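Long-range contacts in DUF411 domain-containing protein (Pseudomonas aeruginosa, PDB 6WIS), which probably contributes to bacterial copper resistance by binding copper in a cysteine-bridged cluster of four ions: residues A11-C16 with G52-G57; D60-E65 with L74-R79. All blocks are in the same frame, centred on the assembly; numbering follows the deposited sequence.

Contact 1: residues A11-C16 with G52-G57. With CU (copper (II) ion), chain E; CU (copper (II) ion), chain C; CU (copper (II) ion), chain D; CU (copper (II) ion), chain F.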
loop_
_atom_site.group_PDB
_atom_site.type_symbol
_atom_site.label_atom_id
_atom_site.label_comp_id
_atom_site.label_asym_id
_atom_site.label_seq_id
_atom_site.Cartn_x
_atom_site.Cartn_y
_atom_site.Cartn_z
ATOM N N ALA A 11 -4.810 -10.495 -9.758
ATOM C CA ALA A 11 -5.723 -11.634 -9.783
ATOM C C ALA A 11 -5.160 -12.775 -8.941
ATOM O O ALA A 11 -3.944 -12.984 -8.890
ATOM C CB ALA A 11 -5.958 -12.116 -11.224
ATOM N N ASN A 12 -6.061 -13.501 -8.263
ATOM C CA ASN A 12 -5.738 -14.771 -7.584
ATOM C C ASN A 12 -4.695 -14.586 -6.485
ATOM O O ASN A 12 -3.813 -15.424 -6.284
ATOM C CB ASN A 12 -5.278 -15.847 -8.579
ATOM C CG ASN A 12 -5.220 -17.241 -7.936
ATOM O OD1 ASN A 12 -6.186 -17.677 -7.303
ATOM N ND2 ASN A 12 -4.076 -17.909 -8.043
ATOM N N CYS A 13 -4.780 -13.468 -5.770
ATOM C CA CYS A 13 -3.803 -13.109 -4.747
ATOM C C CYS A 13 -4.556 -13.003 -3.423
ATOM O O CYS A 13 -5.381 -12.101 -3.241
ATOM C CB CYS A 13 -3.093 -11.802 -5.111
ATOM S SG CYS A 13 -1.610 -11.434 -4.153
ATOM N N GLY A 14 -4.299 -13.946 -2.520
ATOM C CA GLY A 14 -5.030 -14.042 -1.270
ATOM C C GLY A 14 -4.637 -12.977 -0.272
ATOM O O GLY A 14 -5.504 -12.463 0.446
ATOM N N CYS A 15 -3.344 -12.612 -0.249
ATOM C CA CYS A 15 -2.856 -11.616 0.708
ATOM C C CYS A 15 -3.492 -10.243 0.488
ATOM O O CYS A 15 -3.755 -9.522 1.457
ATOM C CB CYS A 15 -1.331 -11.518 0.628
ATOM S SG CYS A 15 -0.795 -11.412 -1.098
ATOM N N CYS A 16 -3.735 -9.853 -0.773
ATOM C CA CYS A 16 -4.410 -8.581 -1.040
ATOM C C CYS A 16 -5.771 -8.520 -0.354
ATOM O O CYS A 16 -6.139 -7.491 0.222
ATOM C CB CYS A 16 -4.605 -8.350 -2.547
ATOM S SG CYS A 16 -3.165 -8.615 -3.631
ATOM N N GLY A 52 7.194 -1.803 -6.894
ATOM C CA GLY A 52 5.882 -2.389 -7.074
ATOM C C GLY A 52 5.618 -3.544 -6.127
ATOM O O GLY A 52 6.515 -4.172 -5.563
ATOM N N SER A 53 4.338 -3.849 -5.968
ATOM C CA SER A 53 3.911 -4.917 -5.086
ATOM C C SER A 53 2.745 -5.594 -5.785
ATOM O O SER A 53 2.579 -5.466 -7.004
ATOM C CB SER A 53 3.589 -4.346 -3.691
ATOM O OG SER A 53 3.315 -5.359 -2.745
ATOM N N CYS A 54 1.918 -6.306 -5.012
ATOM C CA CYS A 54 0.822 -7.115 -5.547
ATOM C C CYS A 54 -0.501 -6.352 -5.677
ATOM O O CYS A 54 -1.464 -6.877 -6.262
ATOM C CB CYS A 54 0.626 -8.328 -4.627
ATOM S SG CYS A 54 0.597 -7.781 -2.876
ATOM N N HIS A 55 -0.598 -5.154 -5.108
ATOM C CA HIS A 55 -1.822 -4.370 -5.239
ATOM C C HIS A 55 -1.467 -2.892 -5.110
ATOM O O HIS A 55 -0.413 -2.542 -4.585
ATOM C CB HIS A 55 -2.860 -4.765 -4.174
ATOM C CG HIS A 55 -2.432 -4.451 -2.767
ATOM N ND1 HIS A 55 -2.059 -5.423 -1.861
ATOM C CD2 HIS A 55 -2.303 -3.267 -2.115
ATOM C CE1 HIS A 55 -1.724 -4.859 -0.713
ATOM N NE2 HIS A 55 -1.842 -3.548 -0.845
ATOM N N THR A 56 -2.367 -2.025 -5.570
ATOM C CA THR A 56 -2.164 -0.579 -5.507
ATOM C C THR A 56 -3.457 0.054 -5.010
ATOM O O THR A 56 -4.500 -0.111 -5.647
ATOM C CB THR A 56 -1.787 0.010 -6.871
ATOM O OG1 THR A 56 -0.640 -0.678 -7.405
ATOM C CG2 THR A 56 -1.456 1.499 -6.718
ATOM N N GLY A 57 -3.400 0.736 -3.854
ATOM C CA GLY A 57 -4.537 1.482 -3.343
ATOM C C GLY A 57 -4.425 2.962 -3.689
ATOM O O GLY A 57 -3.333 3.452 -3.971
HETATM CU CU CU E . -2.424 -10.309 -2.369
HETATM CU CU CU C . -1.620 -7.384 -2.730
HETATM CU CU CU D . -0.066 -9.282 -1.276
HETATM CU CU CU F . 1.483 -11.953 -0.953
#
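Cys16 and Cys54 face each other across a copper ion, and their sulfurs show how a metal cluster can replace direct packing between two distant segments. Copper C joins Cys16 SG, Cys54 SG and His55 ND1; its bond to Cys16 SG measures 2.2 Å. The angles among the three ligands sum to nearly 360°, giving an almost planar trigonal centre. Each thiolate then serves a second metal. Cys16 SG also binds copper E, Cys54 SG also binds copper D, and Cys15 SG joins copper E to copper D, closing a six-membered ring of alternating copper and sulfur. Cys15 SG takes a third ion, copper F, at 2.4 Å. Cys13 SG ends on copper E alone of the four, where Cys15 SG and Cys16 SG stand about 154° apart, far from a regular triangle.

Direct contacts are looser: Cys16 SG lies 3.9 Å from Cys54 SG and meets the His55 ring at its edge, 3.8 Å from ND1. Cys54 SG sits between its own backbone N and carbonyl carbon (chi1 47°), which turns it toward the helix start that carries Cys15 and Cys16. Beyond this shell, His67 completes copper D, and Met90 and Met97 complete copper F. Trp19 stacks on the His55 ring, while His67 meets that ring edge-to-face. The two segments share no hydrogen bond, so copper–sulfur bonds, with the copper–nitrogen bond of His55, join the start of helix 14-24 to Cys54 and the first residue of strand 55-59. Such a soft, sulfur-rich ligand set would be expected to suit cuprous copper.

Contact 2: residues D60-E65 with L74-R79. With ZN (zinc ion), chain N.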
loop_
_atom_site.group_PDB
_atom_site.type_symbol
_atom_site.label_atom_id
_atom_site.label_comp_id
_atom_site.label_asym_id
_atom_site.label_seq_id
_atom_site.Cartn_x
_atom_site.Cartn_y
_atom_site.Cartn_z
ATOM N N ASP A 60 -7.430 9.669 -1.407
ATOM C CA ASP A 60 -7.326 11.127 -1.444
ATOM C C ASP A 60 -6.194 11.571 -2.365
ATOM O O ASP A 60 -5.437 12.494 -2.060
ATOM C CB ASP A 60 -7.165 11.692 -0.026
ATOM C CG ASP A 60 -8.396 11.414 0.859
ATOM O OD1 ASP A 60 -9.551 11.678 0.431
ATOM O OD2 ASP A 60 -8.208 10.913 1.986
ATOM N N GLY A 61 -6.051 10.862 -3.490
ATOM C CA GLY A 61 -5.102 11.208 -4.510
ATOM C C GLY A 61 -3.729 10.577 -4.403
ATOM O O GLY A 61 -2.952 10.676 -5.360
ATOM N N LYS A 62 -3.394 9.931 -3.286
ATOM C CA LYS A 62 -2.059 9.375 -3.083
ATOM C C LYS A 62 -2.102 7.856 -3.217
ATOM O O LYS A 62 -3.119 7.225 -2.901
ATOM C CB LYS A 62 -1.528 9.767 -1.708
ATOM C CG LYS A 62 -1.676 11.267 -1.408
ATOM C CD LYS A 62 -0.994 11.631 -0.100
ATOM C CE LYS A 62 -1.027 13.160 0.120
ATOM N NZ LYS A 62 -0.179 13.460 1.294
ATOM N N PHE A 63 -1.004 7.266 -3.698
ATOM C CA PHE A 63 -0.979 5.816 -3.896
ATOM C C PHE A 63 -0.455 5.098 -2.653
ATOM O O PHE A 63 0.348 5.631 -1.886
ATOM C CB PHE A 63 -0.153 5.409 -5.134
ATOM C CG PHE A 63 1.341 5.677 -5.036
ATOM C CD1 PHE A 63 2.174 4.845 -4.299
ATOM C CD2 PHE A 63 1.912 6.718 -5.762
ATOM C CE1 PHE A 63 3.526 5.082 -4.238
ATOM C CE2 PHE A 63 3.263 6.953 -5.719
ATOM C CZ PHE A 63 4.075 6.141 -4.960
ATOM N N VAL A 64 -0.922 3.867 -2.473
ATOM C CA VAL A 64 -0.569 3.009 -1.342
ATOM C C VAL A 64 -0.171 1.693 -1.993
ATOM O O VAL A 64 -1.033 0.948 -2.462
ATOM C CB VAL A 64 -1.735 2.810 -0.364
ATOM C CG1 VAL A 64 -1.340 1.839 0.766
ATOM C CG2 VAL A 64 -2.228 4.194 0.220
ATOM N N GLU A 65 1.126 1.441 -2.104
ATOM C CA GLU A 65 1.633 0.304 -2.861
ATOM C C GLU A 65 1.956 -0.823 -1.891
ATOM O O GLU A 65 2.817 -0.670 -1.021
ATOM C CB GLU A 65 2.872 0.699 -3.669
ATOM C CG GLU A 65 3.414 -0.413 -4.565
ATOM C CD GLU A 65 2.479 -0.745 -5.727
ATOM O OE1 GLU A 65 1.543 0.051 -5.948
ATOM O OE2 GLU A 65 2.674 -1.791 -6.420
ATOM N N LEU A 74 -2.433 6.512 7.476
ATOM C CA LEU A 74 -2.838 7.770 8.111
ATOM C C LEU A 74 -1.693 8.790 8.112
ATOM O O LEU A 74 -1.921 9.981 7.861
ATOM C CB LEU A 74 -3.349 7.523 9.545
ATOM C CG LEU A 74 -4.515 6.539 9.782
ATOM C CD1 LEU A 74 -4.854 6.388 11.293
ATOM C CD2 LEU A 74 -5.786 6.888 8.971
ATOM N N LYS A 75 -0.450 8.346 8.366
ATOM C CA LYS A 75 0.687 9.275 8.306
ATOM C C LYS A 75 0.901 9.800 6.898
ATOM O O LYS A 75 1.241 10.979 6.708
ATOM C CB LYS A 75 1.983 8.610 8.793
ATOM C CG LYS A 75 1.913 8.056 10.206
ATOM C CD LYS A 75 3.207 7.329 10.587
ATOM N N LEU A 76 0.739 8.927 5.899
ATOM C CA LEU A 76 0.820 9.352 4.508
ATOM C C LEU A 76 -0.162 10.479 4.219
ATOM O O LEU A 76 0.198 11.484 3.592
ATOM C CB LEU A 76 0.556 8.154 3.586
ATOM C CG LEU A 76 0.382 8.443 2.096
ATOM C CD1 LEU A 76 1.686 9.027 1.516
ATOM C CD2 LEU A 76 -0.027 7.156 1.339
ATOM N N ARG A 77 -1.399 10.336 4.693
ATOM C CA ARG A 77 -2.443 11.314 4.411
ATOM C C ARG A 77 -2.095 12.695 4.939
ATOM O O ARG A 77 -2.484 13.700 4.335
ATOM C CB ARG A 77 -3.768 10.864 5.016
ATOM C CG ARG A 77 -4.372 9.691 4.308
ATOM C CD ARG A 77 -5.767 9.366 4.804
ATOM N NE ARG A 77 -6.775 10.315 4.343
ATOM C CZ ARG A 77 -7.453 11.125 5.152
ATOM N NH1 ARG A 77 -7.213 11.108 6.452
ATOM N NH2 ARG A 77 -8.362 11.950 4.663
ATOM N N GLU A 78 -1.366 12.775 6.048
ATOM C CA GLU A 78 -1.121 14.069 6.663
ATOM C C GLU A 78 0.226 14.683 6.292
ATOM O O GLU A 78 0.556 15.749 6.804
ATOM C CB GLU A 78 -1.273 13.964 8.178
ATOM C CG GLU A 78 -0.181 13.262 8.928
ATOM C CD GLU A 78 -0.669 12.812 10.297
ATOM O OE1 GLU A 78 -1.907 12.787 10.496
ATOM O OE2 GLU A 78 0.171 12.484 11.165
ATOM N N ARG A 79 0.987 14.077 5.385
ATOM C CA ARG A 79 2.264 14.640 4.955
ATOM C C ARG A 79 2.055 15.256 3.574
ATOM O O ARG A 79 2.000 14.549 2.560
ATOM C CB ARG A 79 3.362 13.579 4.958
ATOM C CG ARG A 79 3.765 13.108 6.355
ATOM C CD ARG A 79 5.007 13.861 6.853
ATOM N NE ARG A 79 6.008 13.936 5.799
ATOM C CZ ARG A 79 7.041 13.102 5.677
ATOM N NH1 ARG A 79 7.233 12.134 6.568
ATOM N NH2 ARG A 79 7.887 13.242 4.660
HETATM ZN ZN ZN N . -1.083 12.311 12.951
#
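Asp60 and Arg77 meet in a side-on salt bridge that illustrates how a single carboxylate oxygen can take both nitrogens of a guanidinium edge. Arg77 NE reaches Asp60 OD2 at 2.8 Å, nearly along the C-O axis, whereas Arg77 NH2 approaches the same oxygen from above the carboxylate plane, at 2.9 Å. OD2 lies close to the guanidinium plane, yet the two planar groups are turned 50° against each other. The bend of the arginine chain at chi3 (74°) sets NE facing the aspartate.

Lys62 makes its contact along its length instead: its extended chain slides past Leu76 in the opposite direction, its CD 4.1 Å from Leu76 CD1, and its ammonium passes on to the helix end. There NZ donates to Leu76 O at 3.1 Å and also to Leu82 O, with Arg79 O close by at 2.7 Å. Arg79 N reaches Leu76 O from the other face of that carbonyl. Leu76 CG is anti to its backbone N (chi1 171°), and the CD2 branch comes to rest 3.9 Å from Val64 CG2 and 3.6 Å from Phe63 O.

Apolar contact thus lies on the buried side, charge toward solvent. Just past the helix, Glu78 binds a zinc ion. Helix 70-77 is the connection of a beta-alpha-beta unit, packed by Leu76 over its first strand, 62-65, and on Ala85 of its second, 84-86, while Arg77 also touches Ile59 of the adjoining strand 55-59.

How the contacts relate
Contact 1 is the buried one, and contact 2 grades from a buried leucine to an exposed salt bridge; their centres lie about 18 Å apart on opposite sides of the chain's centre. Both use the same sheet, in which strands 55-59 and 62-65 are antiparallel neighbours that follow each other in sequence; its strand order and helices 14-24 and 70-77 are consistent with a thioredoxin-like fold. Glu65 links them physically: OE2 probably accepts from Ser53 N and OE1 pairs with Thr56 OG1. The chemistry differs with the place. Where a helix starts beside the loop before strand 55-59, copper and thiolates make the join; where a helix ends over strand 62-65, aliphatic packing, an ammonium and an ion pair do so.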